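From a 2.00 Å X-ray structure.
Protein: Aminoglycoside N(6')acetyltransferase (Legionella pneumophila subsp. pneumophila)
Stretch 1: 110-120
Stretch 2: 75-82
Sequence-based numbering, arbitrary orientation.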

ATOM      1  N   GLY A 110      -0.786  -2.691  15.187  1.00 27.97           N
ATOM      2  CA  GLY A 110       0.624  -2.358  15.431  1.00 27.03           C
ATOM      3  C   GLY A 110       1.534  -3.023  14.399  1.00 26.95           C
ATOM      4  O   GLY A 110       2.488  -2.410  13.903  1.00 26.27           O
ATOM      5  N   LEU A 111       1.232  -4.268  14.064  1.00 25.70           N
ATOM      6  CA  LEU A 111       1.942  -4.957  12.988  1.00 27.34           C
ATOM      7  C   LEU A 111       1.786  -4.263  11.616  1.00 27.32           C
ATOM      8  O   LEU A 111       2.747  -4.196  10.834  1.00 26.30           O
ATOM      9  CB  LEU A 111       1.448  -6.396  12.871  1.00 28.71           C
ATOM     10  CG  LEU A 111       2.280  -7.299  11.952  1.00 30.54           C
ATOM     11  CD1 LEU A 111       2.222  -8.769  12.402  1.00 31.24           C
ATOM     12  CD2 LEU A 111       1.811  -7.163  10.486  1.00 30.77           C
ATOM     13  N   SER A 112       0.572  -3.806  11.307  1.00 25.97           N
ATOM     14  CA  SER A 112       0.322  -3.130  10.024  1.00 27.04           C
ATOM     15  C   SER A 112       1.121  -1.828   9.933  1.00 26.84           C
ATOM     16  O   SER A 112       1.678  -1.522   8.892  1.00 26.18           O
ATOM     17  CB  SER A 112      -1.161  -2.832   9.843  1.00 28.86           C
ATOM     18  OG  SER A 112      -1.886  -4.051   9.779  1.00 34.82           O
ATOM     19  N   VAL A 113       1.197  -1.084  11.041  1.00 25.57           N
ATOM     20  CA  VAL A 113       1.942   0.154  11.082  1.00 25.59           C
ATOM     21  C   VAL A 113       3.424  -0.163  10.857  1.00 25.80           C
ATOM     22  O   VAL A 113       4.118   0.508  10.084  1.00 25.02           O
ATOM     23  CB  VAL A 113       1.704   0.936  12.413  1.00 26.07           C
ATOM     24  CG1 VAL A 113       2.676   2.115  12.526  1.00 26.15           C
ATOM     25  CG2 VAL A 113       0.249   1.446  12.472  1.00 27.17           C
ATOM     26  N   GLN A 114       3.911  -1.204  11.514  1.00 25.39           N
ATOM     27  CA  GLN A 114       5.303  -1.547  11.365  1.00 24.45           C
ATOM     28  C   GLN A 114       5.561  -1.931   9.907  1.00 25.44           C
ATOM     29  O   GLN A 114       6.561  -1.553   9.333  1.00 25.31           O
ATOM     30  CB  GLN A 114       5.687  -2.698  12.290  1.00 26.92           C
ATOM     31  CG  GLN A 114       7.184  -3.070  12.198  1.00 28.67           C
ATOM     32  CD  GLN A 114       7.571  -4.187  13.147  1.00 31.39           C
ATOM     33  OE1 GLN A 114       6.840  -4.481  14.093  1.00 30.91           O
ATOM     34  NE2 GLN A 114       8.731  -4.816  12.904  1.00 29.79           N
HETATM   35  N   MSE A 115       4.675  -2.711   9.325  1.00 24.16           N
HETATM   36  CA  MSE A 115       4.884  -3.124   7.921  1.00 26.32           C
HETATM   37  C   MSE A 115       4.892  -1.922   6.979  1.00 26.86           C
HETATM   38  O   MSE A 115       5.744  -1.837   6.063  1.00 24.17           O
HETATM   39  CB  MSE A 115       3.839  -4.139   7.468  1.00 25.84           C
HETATM   40  CG  MSE A 115       4.192  -4.812   6.114  1.00 29.52           C
HETATM   41 SE   MSE A 115       2.564  -5.158   5.093  0.80 30.74          SE
HETATM   42  CE  MSE A 115       2.052  -3.330   4.856  1.00 32.26           C
ATOM     43  N   ILE A 116       3.933  -1.013   7.190  1.00 24.34           N
ATOM     44  CA  ILE A 116       3.878   0.206   6.393  1.00 26.09           C
ATOM     45  C   ILE A 116       5.208   0.958   6.499  1.00 25.90           C
ATOM     46  O   ILE A 116       5.815   1.306   5.472  1.00 25.81           O
ATOM     47  CB  ILE A 116       2.686   1.131   6.824  1.00 25.74           C
ATOM     48  CG1 ILE A 116       1.336   0.509   6.414  1.00 25.96           C
ATOM     49  CG2 ILE A 116       2.895   2.562   6.281  1.00 26.79           C
ATOM     50  CD1 ILE A 116       0.118   1.128   7.087  1.00 24.37           C
ATOM     51  N   HIS A 117       5.670   1.191   7.728  1.00 25.66           N
ATOM     52  CA  HIS A 117       6.916   1.931   7.927  1.00 26.38           C
ATOM     53  C   HIS A 117       8.122   1.228   7.320  1.00 26.60           C
ATOM     54  O   HIS A 117       8.952   1.863   6.643  1.00 24.50           O
ATOM     55  CB  HIS A 117       7.186   2.237   9.388  1.00 27.68           C
ATOM     56  CG  HIS A 117       6.228   3.227   9.979  1.00 28.21           C
ATOM     57  ND1 HIS A 117       6.193   3.500  11.325  1.00 27.53           N
ATOM     58  CD2 HIS A 117       5.250   3.975   9.413  1.00 27.80           C
ATOM     59  CE1 HIS A 117       5.245   4.391  11.566  1.00 28.26           C
ATOM     60  NE2 HIS A 117       4.667   4.706  10.420  1.00 29.40           N
ATOM     61  N   GLU A 118       8.211  -0.076   7.529  1.00 22.26           N
ATOM     62  CA  GLU A 118       9.342  -0.813   6.936  1.00 22.73           C
ATOM     63  C   GLU A 118       9.300  -0.834   5.408  1.00 22.91           C
ATOM     64  O   GLU A 118      10.334  -0.789   4.744  1.00 24.43           O
ATOM     65  CB  GLU A 118       9.392  -2.233   7.493  1.00 23.73           C
ATOM     66  CG  GLU A 118       9.803  -2.287   8.983  1.00 23.55           C
ATOM     67  CD  GLU A 118       9.990  -3.727   9.462  1.00 25.16           C
ATOM     68  OE1 GLU A 118       9.794  -4.623   8.625  1.00 25.92           O
ATOM     69  OE2 GLU A 118      10.320  -3.969  10.656  1.00 23.62           O
ATOM     70  N   PHE A 119       8.112  -0.921   4.829  1.00 22.78           N
ATOM     71  CA  PHE A 119       8.004  -0.887   3.363  1.00 23.60           C
ATOM     72  C   PHE A 119       8.486   0.449   2.790  1.00 24.25           C
ATOM     73  O   PHE A 119       9.311   0.487   1.850  1.00 22.09           O
ATOM     74  CB  PHE A 119       6.582  -1.182   2.942  1.00 25.16           C
ATOM     75  CG  PHE A 119       6.347  -1.121   1.450  1.00 27.14           C
ATOM     76  CD1 PHE A 119       6.930  -2.057   0.584  1.00 26.86           C
ATOM     77  CD2 PHE A 119       5.528  -0.135   0.916  1.00 28.74           C
ATOM     78  CE1 PHE A 119       6.698  -1.999  -0.807  1.00 28.77           C
ATOM     79  CE2 PHE A 119       5.286  -0.071  -0.483  1.00 29.29           C
ATOM     80  CZ  PHE A 119       5.868  -1.001  -1.334  1.00 28.61           C
ATOM     81  N   ILE A 120       7.985   1.543   3.366  1.00 23.83           N
ATOM     82  CA  ILE A 120       8.380   2.878   2.908  1.00 24.36           C
ATOM     83  C   ILE A 120       9.878   3.101   3.055  1.00 23.85           C
ATOM     84  O   ILE A 120      10.514   3.583   2.114  1.00 22.61           O
ATOM     85  CB  ILE A 120       7.611   4.008   3.645  1.00 24.12           C
ATOM     86  CG1 ILE A 120       6.139   3.917   3.267  1.00 25.90           C
ATOM     87  CG2 ILE A 120       8.193   5.409   3.249  1.00 26.03           C
ATOM     88  CD1 ILE A 120       5.191   4.642   4.238  1.00 26.33           C
TER
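Stretch 2, residues 75-82: PFAYLITS

Stretch 2 is a β-strand throughout, laid across the helix of stretch 1 with its N-to-C direction turned 58° from the helix direction (signed crossing angle -58°). The axes come no closer than 11.5 Å; Met 115 CA lies 9.2 Å from Ala 77 CA, and Phe 119 CA lies 9.3 Å from Leu 79 CA. Side chains must therefore fill the gap, and no hydrogen bond crosses it.

The helix offers a ridge spaced four residues apart, Leu 111, Met 115 and Phe 119, whose CA-to-CB bonds all point toward the strand. On the strand, Ala 77, Leu 79 and Thr 81 point toward the helix while Tyr 78 and Ile 80 point away, the alternation expected of extended backbone. Phe 76 breaks it: with phi/psi of -147/-14° it also points toward the helix, next to Ala 77.

The small side chain of Ala 77 makes the hollow of this surface. Selenomethionine Met 115 reaches it, SE lying 3.6 Å from Ala 77 CB. The same SE is 3.7 Å from Phe 76 CE1 and 4.8 Å from the centroid of that ring, 59° off its normal, an oblique approach. Leu 111 CD2 extends the contact more loosely, 4.1 Å from Phe 76 CE1.

Leu 79 is the strand's answering bump, fitting between two helix side chains. Its CD2 lies 3.8 Å from Met 115 CE and 3.7 Å from the centroid of the Phe 119 ring, only 13° off the normal, a CH-pi contact over the face. Thr 81 meets the same ring differently: its CG2 sits at the edge, near the ring plane, 3.6 Å from Phe 119 CE2. Together the two stretches bury 317 Å², with Met 115 and Leu 79 the most covered residues on their respective sides.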

ATOM      1  N   PRO A  75       4.865 -15.350   3.211  1.00 26.73           N
ATOM      2  CA  PRO A  75       4.224 -14.205   2.543  1.00 27.08           C
ATOM      3  C   PRO A  75       2.877 -13.883   3.200  1.00 26.47           C
ATOM      4  O   PRO A  75       2.157 -14.796   3.597  1.00 28.76           O
ATOM      5  CB  PRO A  75       4.051 -14.701   1.096  1.00 26.99           C
ATOM      6  CG  PRO A  75       3.808 -16.255   1.277  1.00 26.68           C
ATOM      7  CD  PRO A  75       4.691 -16.625   2.475  1.00 26.96           C
ATOM      8  N   PHE A  76       2.540 -12.608   3.354  1.00 26.69           N
ATOM      9  CA  PHE A  76       1.355 -12.264   4.143  1.00 25.21           C
ATOM     10  C   PHE A  76       0.614 -11.017   3.664  1.00 26.09           C
ATOM     11  O   PHE A  76      -0.503 -10.773   4.122  1.00 25.34           O
ATOM     12  CB  PHE A  76       1.698 -12.142   5.651  1.00 25.51           C
ATOM     13  CG  PHE A  76       2.474 -10.882   6.006  1.00 25.90           C
ATOM     14  CD1 PHE A  76       1.812  -9.722   6.357  1.00 26.18           C
ATOM     15  CD2 PHE A  76       3.866 -10.868   5.971  1.00 26.21           C
ATOM     16  CE1 PHE A  76       2.513  -8.528   6.673  1.00 26.85           C
ATOM     17  CE2 PHE A  76       4.591  -9.697   6.284  1.00 25.56           C
ATOM     18  CZ  PHE A  76       3.915  -8.521   6.616  1.00 26.71           C
ATOM     19  N   ALA A  77       1.230 -10.207   2.784  1.00 24.91           N
ATOM     20  CA  ALA A  77       0.561  -9.000   2.298  1.00 24.01           C
ATOM     21  C   ALA A  77       0.877  -8.730   0.846  1.00 24.78           C
ATOM     22  O   ALA A  77       1.902  -9.187   0.320  1.00 23.63           O
ATOM     23  CB  ALA A  77       0.967  -7.752   3.163  1.00 22.83           C
ATOM     24  N   TYR A  78       0.019  -7.929   0.227  1.00 24.27           N
ATOM     25  CA  TYR A  78       0.136  -7.563  -1.176  1.00 25.33           C
ATOM     26  C   TYR A  78       0.002  -6.036  -1.239  1.00 24.60           C
ATOM     27  O   TYR A  78      -0.908  -5.459  -0.637  1.00 24.83           O
ATOM     28  CB  TYR A  78      -0.967  -8.257  -1.961  1.00 25.03           C
ATOM     29  CG  TYR A  78      -1.240  -7.800  -3.398  1.00 26.73           C
ATOM     30  CD1 TYR A  78      -0.220  -7.727  -4.344  1.00 27.33           C
ATOM     31  CD2 TYR A  78      -2.555  -7.522  -3.820  1.00 26.16           C
ATOM     32  CE1 TYR A  78      -0.491  -7.321  -5.689  1.00 26.19           C
ATOM     33  CE2 TYR A  78      -2.839  -7.142  -5.164  1.00 25.55           C
ATOM     34  CZ  TYR A  78      -1.800  -7.041  -6.077  1.00 26.87           C
ATOM     35  OH  TYR A  78      -2.062  -6.660  -7.378  1.00 26.35           O
ATOM     36  N   LEU A  79       0.954  -5.406  -1.926  1.00 23.63           N
ATOM     37  CA  LEU A  79       1.029  -3.947  -2.001  1.00 25.32           C
ATOM     38  C   LEU A  79       1.183  -3.548  -3.459  1.00 25.99           C
ATOM     39  O   LEU A  79       1.776  -4.284  -4.290  1.00 25.67           O
ATOM     40  CB  LEU A  79       2.168  -3.367  -1.134  1.00 25.58           C
ATOM     41  CG  LEU A  79       2.367  -3.899   0.303  1.00 27.47           C
ATOM     42  CD1 LEU A  79       3.195  -5.219   0.308  1.00 29.04           C
ATOM     43  CD2 LEU A  79       3.053  -2.870   1.212  1.00 27.64           C
ATOM     44  N   ILE A  80       0.646  -2.372  -3.760  1.00 25.90           N
ATOM     45  CA  ILE A  80       0.591  -1.823  -5.113  1.00 26.39           C
ATOM     46  C   ILE A  80       1.020  -0.354  -5.025  1.00 27.83           C
ATOM     47  O   ILE A  80       0.457   0.406  -4.230  1.00 27.65           O
ATOM     48  CB  ILE A  80      -0.834  -1.892  -5.706  1.00 27.38           C
ATOM     49  CG1 ILE A  80      -1.399  -3.332  -5.643  1.00 27.62           C
ATOM     50  CG2 ILE A  80      -0.843  -1.350  -7.204  1.00 26.40           C
ATOM     51  CD1 ILE A  80      -2.833  -3.491  -6.234  1.00 29.09           C
ATOM     52  N   THR A  81       2.050   0.026  -5.786  1.00 26.50           N
ATOM     53  CA  THR A  81       2.520   1.412  -5.776  1.00 27.13           C
ATOM     54  C   THR A  81       2.529   2.012  -7.186  1.00 29.20           C
ATOM     55  O   THR A  81       2.775   1.315  -8.164  1.00 27.99           O
ATOM     56  CB  THR A  81       3.926   1.548  -5.155  1.00 26.17           C
ATOM     57  OG1 THR A  81       4.868   0.792  -5.920  1.00 26.50           O
ATOM     58  CG2 THR A  81       3.941   0.999  -3.679  1.00 24.91           C
ATOM     59  N   SER A  82       2.279   3.311  -7.284  1.00 31.85           N
ATOM     60  CA  SER A  82       2.511   3.989  -8.543  1.00 34.85           C
ATOM     61  C   SER A  82       2.997   5.377  -8.270  1.00 37.61           C
ATOM     62  O   SER A  82       2.628   5.996  -7.253  1.00 36.38           O
ATOM     63  CB  SER A  82       1.244   4.034  -9.375  1.00 36.56           C
ATOM     64  OG  SER A  82       0.184   4.607  -8.624  1.00 37.52           O
TER